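Side-chain contacts in putative HTH-type transcriptional regulator PF0864 (Pyrococcus furiosus, PDB 2IA0), which probably binds DNA in a sequence-specific manner as a transcription regulator of the AsnC family: residues 18-21 with 22-26; 47-50 with 51-55; 54-58 with 59-63. All coordinates share one frame; numbering follows the deposited sequence.

All three contacts are local, between neighbouring turns or round a turn, and all lie in the N-terminal winged helix-turn-helix region. Interaction 1 runs along helix 17-26 and is partly buried, with leucine and isoleucine on its inner side and arginines outside. Interaction 2, on helix 45-57, is the surface member: long polar and aromatic side chains line its outer side, while Ile48 faces inward. Interaction 3 takes the same helix to its C-terminal end and replaces helical bonding with a glycine turn into strand 61-68. Leu23, Leu55 and Ile61 join the three in one apolar cluster, and the salt bridge between Asp19 and Arg51 ties interaction 1 to interaction 2.

Interaction 1. Residues 18-21 with 22-26; sequences LDRN and ILRLL
Leu18 lays its CD1 methyl against the gamma branch of Ile22 one turn further along the helix, Leu18 CD1 to Ile22 CG1 being 4.1 Å, and the two side chains pass each other at a slant. Leu18 can do this because its CG stands anti to the backbone N (chi1 178°), which swings the branched end forward along the helix. Ile22 also rests its CG1 on the carbonyl of Leu18, 3.4 Å from that O, while the N of Ile22 bonds to the same oxygen at 3.0 Å. Leu23 repeats the pattern on the next residue: its CG lies 3.3 Å from Asp19 O, the acceptor of its own N-H.

The outer side of the helix is carried by Arg24. Its chain is extended from CG to NE, with Arg24 CG packed over Arg20 O at 3.2 Å, and the guanidinium then leans back over the preceding turn. There Arg24 NH2 comes 3.7 Å from Arg20 CB, a van der Waals contact, and 3.9 Å from Asn21 OD1, with the amide and guanidinium planes 48° apart. The guanidinium of Arg20 heads back the same way, to a salt bridge of its NH1 with Asp17, which would probably offset its charge near that of Arg24.

In the domain, Ile22 packs on Arg51 and Ile52 of helix 45-57 and on Leu41 of helix 34-41. Leu23 reaches Leu55 and Ile61, Leu26 also meets Ile61 of strand 61-68, and Val171 of the second subunit packs on Arg20, Leu23 and Arg24.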
loop_
_atom_site.group_PDB
_atom_site.type_symbol
_atom_site.label_atom_id
_atom_site.label_comp_id
_atom_site.label_asym_id
_atom_site.label_seq_id
_atom_site.Cartn_x
_atom_site.Cartn_y
_atom_site.Cartn_z
ATOM N N LEU A 18 0.688 -24.122 -9.708
ATOM C CA LEU A 18 0.832 -24.463 -8.285
ATOM C C LEU A 18 1.572 -23.371 -7.505
ATOM O O LEU A 18 1.190 -23.045 -6.399
ATOM C CB LEU A 18 1.520 -25.834 -8.091
ATOM C CG LEU A 18 1.778 -26.302 -6.656
ATOM C CD1 LEU A 18 0.495 -26.189 -5.743
ATOM C CD2 LEU A 18 2.327 -27.738 -6.692
ATOM N N ASP A 19 2.629 -22.815 -8.082
ATOM C CA ASP A 19 3.287 -21.649 -7.491
ATOM C C ASP A 19 2.308 -20.515 -7.212
ATOM O O ASP A 19 2.265 -20.019 -6.087
ATOM C CB ASP A 19 4.432 -21.161 -8.378
ATOM C CG ASP A 19 5.655 -22.066 -8.285
ATOM O OD1 ASP A 19 6.334 -22.262 -9.319
ATOM O OD2 ASP A 19 5.919 -22.611 -7.176
ATOM N N ARG A 20 1.521 -20.141 -8.232
ATOM C CA ARG A 20 0.545 -19.050 -8.150
ATOM C C ARG A 20 -0.542 -19.343 -7.143
ATOM O O ARG A 20 -0.917 -18.463 -6.354
ATOM C CB ARG A 20 -0.103 -18.773 -9.523
ATOM C CG ARG A 20 0.838 -18.163 -10.555
ATOM C CD ARG A 20 0.150 -18.005 -11.927
ATOM N NE ARG A 20 1.118 -18.063 -13.036
ATOM C CZ ARG A 20 1.264 -19.114 -13.858
ATOM N NH1 ARG A 20 0.499 -20.192 -13.728
ATOM N NH2 ARG A 20 2.167 -19.089 -14.837
ATOM N N ASN A 21 -1.046 -20.578 -7.171
ATOM C CA ASN A 21 -2.074 -21.000 -6.248
ATOM C C ASN A 21 -1.647 -20.922 -4.790
ATOM O O ASN A 21 -2.430 -20.460 -3.976
ATOM C CB ASN A 21 -2.579 -22.395 -6.589
ATOM C CG ASN A 21 -3.661 -22.379 -7.642
ATOM O OD1 ASN A 21 -4.430 -21.434 -7.727
ATOM N ND2 ASN A 21 -3.727 -23.438 -8.451
ATOM N N ILE A 22 -0.424 -21.366 -4.470
ATOM C CA ILE A 22 0.197 -21.191 -3.142
ATOM C C ILE A 22 0.278 -19.721 -2.724
ATOM O O ILE A 22 -0.086 -19.369 -1.611
ATOM C CB ILE A 22 1.661 -21.771 -3.093
ATOM C CG1 ILE A 22 1.675 -23.305 -3.073
ATOM C CG2 ILE A 22 2.452 -21.235 -1.883
ATOM C CD1 ILE A 22 3.067 -23.925 -3.319
ATOM N N LEU A 23 0.805 -18.873 -3.603
ATOM C CA LEU A 23 0.901 -17.445 -3.315
ATOM C C LEU A 23 -0.442 -16.773 -3.022
ATOM O O LEU A 23 -0.525 -15.951 -2.124
ATOM C CB LEU A 23 1.607 -16.715 -4.447
ATOM C CG LEU A 23 3.048 -17.140 -4.697
ATOM C CD1 LEU A 23 3.519 -16.550 -5.987
ATOM C CD2 LEU A 23 3.959 -16.763 -3.542
ATOM N N ARG A 24 -1.481 -17.141 -3.778
ATOM C CA ARG A 24 -2.840 -16.589 -3.614
ATOM C C ARG A 24 -3.371 -16.854 -2.226
ATOM O O ARG A 24 -3.842 -15.937 -1.573
ATOM C CB ARG A 24 -3.799 -17.175 -4.637
ATOM C CG ARG A 24 -3.595 -16.654 -6.034
ATOM C CD ARG A 24 -4.439 -17.453 -7.033
ATOM N NE ARG A 24 -4.680 -16.655 -8.223
ATOM C CZ ARG A 24 -4.332 -16.998 -9.461
ATOM N NH1 ARG A 24 -4.608 -16.168 -10.465
ATOM N NH2 ARG A 24 -3.732 -18.156 -9.713
ATOM N N LEU A 25 -3.274 -18.116 -1.797
ATOM C CA LEU A 25 -3.674 -18.547 -0.465
ATOM C C LEU A 25 -2.889 -17.882 0.640
ATOM O O LEU A 25 -3.466 -17.511 1.650
ATOM C CB LEU A 25 -3.585 -20.076 -0.330
ATOM C CG LEU A 25 -4.547 -20.825 -1.263
ATOM C CD1 LEU A 25 -4.349 -22.316 -1.151
ATOM C CD2 LEU A 25 -6.021 -20.419 -1.033
ATOM N N LEU A 26 -1.579 -17.730 0.457
ATOM C CA LEU A 26 -0.731 -17.054 1.448
ATOM C C LEU A 26 -1.037 -15.555 1.539
ATOM O O LEU A 26 -1.006 -14.966 2.625
ATOM C CB LEU A 26 0.749 -17.318 1.166
ATOM C CG LEU A 26 1.265 -18.746 1.476
ATOM C CD1 LEU A 26 2.745 -18.818 1.225
ATOM C CD2 LEU A 26 1.012 -19.179 2.910
#

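Interaction 2. Residues 47-50 with 51-55; sequences TIHF and RIKKL
Arg51 is tied to Thr47 through the backbone, Arg51 N giving a hydrogen bond to Thr47 O at 2.9 Å, and its charged end makes the strongest polar contacts here. Arg51 NH1 forms salt bridges with Asp19 OD2 and Asp16 OD1, so one nitrogen serves two carboxylates near the start of helix 17-26. A chi1 of -59° sets Arg51 CG beside its own backbone N and 3.0 Å from Thr47 O, a tight contact, and the bend at chi2 then turns the rest of the chain toward helix 17-26. Thr47 and Arg51 run side by side, with the CG2 methyl of Thr47 4.1 Å from Arg51 NE. With an alanine here, the carboxylates of Asp19 and Asp16 would probably be left without their shared positive partner, and the charged tie between the helices would probably go, leaving only their apolar packing.

Two more pairs run alongside each other on the outer side. Lys53 sets its aliphatic CD 3.6 Å from His49 NE2, the chain bending at chi3 beside the ring. Lys54 brings CD to the far end of the Phe50 ring, 3.9 Å from Phe50 CZ, and its NZ goes on to a long, weak ion pair with Glu57. The inner side is apolar: Ile48 CG2 touches Ile52 CD1 at 3.6 Å, and both isoleucines pack on Leu37 of helix 34-41.

His49, Phe50 and Lys53 are exposed, and no other chain of the assembly touches this part of the helix. An open, partly basic outer side over an apolar inner one is consistent with the recognition helix of the predicted helix-turn-helix motif.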
loop_
_atom_site.group_PDB
_atom_site.type_symbol
_atom_site.label_atom_id
_atom_site.label_comp_id
_atom_site.label_asym_id
_atom_site.label_seq_id
_atom_site.Cartn_x
_atom_site.Cartn_y
_atom_site.Cartn_z
ATOM N N THR A 47 6.024 -31.395 -1.512
ATOM C CA THR A 47 6.034 -30.468 -2.656
ATOM C C THR A 47 5.691 -29.032 -2.254
ATOM O O THR A 47 6.395 -28.114 -2.647
ATOM C CB THR A 47 5.112 -30.912 -3.786
ATOM O OG1 THR A 47 5.269 -32.320 -3.970
ATOM C CG2 THR A 47 5.494 -30.191 -5.070
ATOM N N ILE A 48 4.633 -28.849 -1.464
ATOM C CA ILE A 48 4.275 -27.519 -0.943
ATOM C C ILE A 48 5.460 -26.873 -0.223
ATOM O O ILE A 48 5.862 -25.757 -0.537
ATOM C CB ILE A 48 3.005 -27.573 -0.011
ATOM C CG1 ILE A 48 1.777 -28.115 -0.768
ATOM C CG2 ILE A 48 2.720 -26.212 0.620
ATOM C CD1 ILE A 48 1.562 -27.497 -2.129
ATOM N N HIS A 49 6.031 -27.636 0.703
ATOM C CA HIS A 49 7.179 -27.249 1.518
ATOM C C HIS A 49 8.370 -26.766 0.666
ATOM O O HIS A 49 8.852 -25.639 0.838
ATOM C CB HIS A 49 7.540 -28.435 2.409
ATOM C CG HIS A 49 8.803 -28.261 3.190
ATOM N ND1 HIS A 49 8.918 -27.369 4.235
ATOM C CD2 HIS A 49 9.998 -28.897 3.101
ATOM C CE1 HIS A 49 10.133 -27.451 4.747
ATOM N NE2 HIS A 49 10.809 -28.369 4.075
ATOM N N PHE A 50 8.792 -27.606 -0.276
ATOM C CA PHE A 50 9.826 -27.264 -1.244
ATOM C C PHE A 50 9.524 -25.999 -2.073
ATOM O O PHE A 50 10.374 -25.118 -2.179
ATOM C CB PHE A 50 10.102 -28.462 -2.155
ATOM C CG PHE A 50 11.053 -28.167 -3.279
ATOM C CD1 PHE A 50 10.579 -27.976 -4.583
ATOM C CD2 PHE A 50 12.424 -28.090 -3.046
ATOM C CE1 PHE A 50 11.462 -27.704 -5.636
ATOM C CE2 PHE A 50 13.309 -27.827 -4.096
ATOM C CZ PHE A 50 12.823 -27.631 -5.391
ATOM N N ARG A 51 8.332 -25.934 -2.665
ATOM C CA ARG A 51 7.859 -24.738 -3.386
ATOM C C ARG A 51 7.942 -23.474 -2.532
ATOM O O ARG A 51 8.391 -22.457 -3.008
ATOM C CB ARG A 51 6.410 -24.895 -3.867
ATOM C CG ARG A 51 6.147 -26.050 -4.791
ATOM C CD ARG A 51 7.066 -25.992 -5.968
ATOM N NE ARG A 51 6.603 -26.840 -7.066
ATOM C CZ ARG A 51 5.882 -26.413 -8.095
ATOM N NH1 ARG A 51 5.520 -25.144 -8.166
ATOM N NH2 ARG A 51 5.527 -27.246 -9.060
ATOM N N ILE A 52 7.514 -23.541 -1.278
ATOM C CA ILE A 52 7.568 -22.367 -0.397
ATOM C C ILE A 52 8.995 -21.914 -0.066
ATOM O O ILE A 52 9.298 -20.713 -0.181
ATOM C CB ILE A 52 6.712 -22.565 0.882
ATOM C CG1 ILE A 52 5.220 -22.534 0.518
ATOM C CG2 ILE A 52 7.022 -21.500 1.926
ATOM C CD1 ILE A 52 4.327 -23.133 1.583
ATOM N N LYS A 53 9.874 -22.863 0.299
ATOM C CA LYS A 53 11.292 -22.573 0.501
ATOM C C LYS A 53 11.901 -21.945 -0.751
ATOM O O LYS A 53 12.687 -21.015 -0.651
ATOM C CB LYS A 53 12.086 -23.824 0.925
ATOM C CG LYS A 53 12.065 -24.112 2.425
ATOM C CD LYS A 53 12.631 -25.499 2.776
ATOM C CE LYS A 53 14.157 -25.487 3.083
ATOM N NZ LYS A 53 14.676 -26.796 3.701
ATOM N N LYS A 54 11.521 -22.442 -1.920
ATOM C CA LYS A 54 12.084 -21.978 -3.181
ATOM C C LYS A 54 11.644 -20.544 -3.507
ATOM O O LYS A 54 12.459 -19.730 -3.953
ATOM C CB LYS A 54 11.726 -22.951 -4.311
ATOM C CG LYS A 54 12.796 -23.122 -5.372
ATOM C CD LYS A 54 14.007 -23.936 -4.860
ATOM C CE LYS A 54 15.229 -23.685 -5.762
ATOM N NZ LYS A 54 16.523 -24.050 -5.115
ATOM N N LEU A 55 10.369 -20.226 -3.262
ATOM C CA LEU A 55 9.838 -18.866 -3.497
ATOM C C LEU A 55 10.419 -17.862 -2.516
ATOM O O LEU A 55 10.688 -16.708 -2.871
ATOM C CB LEU A 55 8.306 -18.840 -3.443
ATOM C CG LEU A 55 7.556 -19.719 -4.438
ATOM C CD1 LEU A 55 6.156 -19.984 -3.945
ATOM C CD2 LEU A 55 7.534 -19.095 -5.820
#

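Interaction 3. Residues 54-58 with 59-63; sequences KLQER and GVIER
Leu55 and Ile61 meet at a slant across the end of the helix, the CD1 methyl of Ile61 coming 3.7 Å from Leu55 CB and also reaching the leucine's own CD1. The other branch of Leu55 faces Val60, with Leu55 CD2 3.9 Å from Val60 CG1, so two successive residues after the turn fold onto one leucine. Val60 also packs on Leu23 of helix 17-26. Gln56 adds its CG, 4.2 Å from Ile61 CB, and its NE2 continues to a weak hydrogen bond with Tyr64 OH. The backbone fixes this arrangement. Gly59 turns the chain with a positive phi of 72°, where a beta carbon would clash with Arg58 O. Gly59 N binds Gln56 O at 3.2 Å, and Val60 N gives a weak bond to Leu55 O. Ile61 N adds a further bond to Leu55 O at 3.1 Å, the donor lying above the carbonyl plane, 66° out of it. Beyond, Arg63 pairs in an antiparallel ladder with a strand of the second subunit. The bonds from Gly59 and Val60, with the apolar contact of Leu55 and Val60, make up a Schellman motif, closing helix 45-57 and starting strand 61-68, next to the helix-turn-helix, as in winged helix folds.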
loop_
_atom_site.group_PDB
_atom_site.type_symbol
_atom_site.label_atom_id
_atom_site.label_comp_id
_atom_site.label_asym_id
_atom_site.label_seq_id
_atom_site.Cartn_x
_atom_site.Cartn_y
_atom_site.Cartn_z
ATOM N N LYS A 54 11.521 -22.442 -1.920
ATOM C CA LYS A 54 12.084 -21.978 -3.181
ATOM C C LYS A 54 11.644 -20.544 -3.507
ATOM O O LYS A 54 12.459 -19.730 -3.953
ATOM C CB LYS A 54 11.726 -22.951 -4.311
ATOM C CG LYS A 54 12.796 -23.122 -5.372
ATOM C CD LYS A 54 14.007 -23.936 -4.860
ATOM C CE LYS A 54 15.229 -23.685 -5.762
ATOM N NZ LYS A 54 16.523 -24.050 -5.115
ATOM N N LEU A 55 10.369 -20.226 -3.262
ATOM C CA LEU A 55 9.838 -18.866 -3.497
ATOM C C LEU A 55 10.419 -17.862 -2.516
ATOM O O LEU A 55 10.688 -16.708 -2.871
ATOM C CB LEU A 55 8.306 -18.840 -3.443
ATOM C CG LEU A 55 7.556 -19.719 -4.438
ATOM C CD1 LEU A 55 6.156 -19.984 -3.945
ATOM C CD2 LEU A 55 7.534 -19.095 -5.820
ATOM N N GLN A 56 10.624 -18.316 -1.287
ATOM C CA GLN A 56 11.318 -17.526 -0.284
ATOM C C GLN A 56 12.780 -17.247 -0.676
ATOM O O GLN A 56 13.223 -16.103 -0.587
ATOM C CB GLN A 56 11.221 -18.201 1.089
ATOM C CG GLN A 56 9.829 -18.154 1.729
ATOM C CD GLN A 56 9.724 -19.036 2.989
ATOM O OE1 GLN A 56 10.484 -19.979 3.170
ATOM N NE2 GLN A 56 8.771 -18.734 3.843
ATOM N N GLU A 57 13.516 -18.269 -1.129
ATOM C CA GLU A 57 14.914 -18.083 -1.569
ATOM C C GLU A 57 15.054 -17.102 -2.733
ATOM O O GLU A 57 15.934 -16.247 -2.719
ATOM C CB GLU A 57 15.577 -19.404 -1.996
ATOM C CG GLU A 57 15.937 -20.378 -0.906
ATOM C CD GLU A 57 16.318 -21.746 -1.495
ATOM O OE1 GLU A 57 17.175 -21.792 -2.411
ATOM O OE2 GLU A 57 15.755 -22.775 -1.054
ATOM N N ARG A 58 14.207 -17.235 -3.747
ATOM C CA ARG A 58 14.252 -16.328 -4.908
ATOM C C ARG A 58 13.658 -14.938 -4.646
ATOM O O ARG A 58 13.680 -14.082 -5.533
ATOM C CB ARG A 58 13.582 -16.974 -6.121
ATOM C CG ARG A 58 14.300 -18.247 -6.605
ATOM C CD ARG A 58 13.551 -18.950 -7.774
ATOM N NE ARG A 58 14.272 -20.143 -8.275
ATOM C CZ ARG A 58 13.842 -20.921 -9.285
ATOM N NH1 ARG A 58 12.688 -20.623 -9.899
ATOM N NH2 ARG A 58 14.548 -21.997 -9.690
ATOM N N GLY A 59 13.121 -14.720 -3.442
ATOM C CA GLY A 59 12.483 -13.448 -3.075
ATOM C C GLY A 59 11.130 -13.178 -3.714
ATOM O O GLY A 59 10.650 -12.039 -3.687
ATOM N N VAL A 60 10.507 -14.210 -4.297
ATOM C CA VAL A 60 9.131 -14.096 -4.780
ATOM C C VAL A 60 8.185 -13.893 -3.579
ATOM O O VAL A 60 7.348 -12.981 -3.589
ATOM C CB VAL A 60 8.715 -15.296 -5.662
ATOM C CG1 VAL A 60 7.246 -15.180 -6.070
ATOM C CG2 VAL A 60 9.582 -15.365 -6.904
ATOM N N ILE A 61 8.327 -14.715 -2.539
ATOM C CA ILE A 61 7.747 -14.340 -1.252
ATOM C C ILE A 61 8.789 -13.445 -0.614
ATOM O O ILE A 61 9.831 -13.916 -0.150
ATOM C CB ILE A 61 7.342 -15.558 -0.353
ATOM C CG1 ILE A 61 6.244 -16.402 -1.026
ATOM C CG2 ILE A 61 6.814 -15.095 0.957
ATOM C CD1 ILE A 61 6.211 -17.858 -0.547
ATOM N N GLU A 62 8.550 -12.135 -0.660
ATOM C CA GLU A 62 9.517 -11.194 -0.110
ATOM C C GLU A 62 9.485 -11.149 1.414
ATOM O O GLU A 62 10.544 -11.049 2.054
ATOM C CB GLU A 62 9.334 -9.780 -0.666
ATOM C CG GLU A 62 10.405 -8.828 -0.133
ATOM C CD GLU A 62 10.023 -7.385 -0.283
ATOM O OE1 GLU A 62 10.144 -6.878 -1.433
ATOM O OE2 GLU A 62 9.606 -6.764 0.752
ATOM N N ARG A 63 8.295 -11.241 2.005
ATOM C CA ARG A 63 8.179 -10.960 3.434
ATOM C C ARG A 63 6.799 -11.346 3.912
ATOM O O ARG A 63 5.871 -11.292 3.140
ATOM C CB ARG A 63 8.410 -9.456 3.680
ATOM C CG ARG A 63 8.530 -9.026 5.137
ATOM C CD ARG A 63 9.475 -7.827 5.267
ATOM N NE ARG A 63 8.808 -6.599 4.859
ATOM C CZ ARG A 63 7.822 -6.046 5.560
ATOM N NH1 ARG A 63 7.412 -6.614 6.692
ATOM N NH2 ARG A 63 7.247 -4.936 5.136
#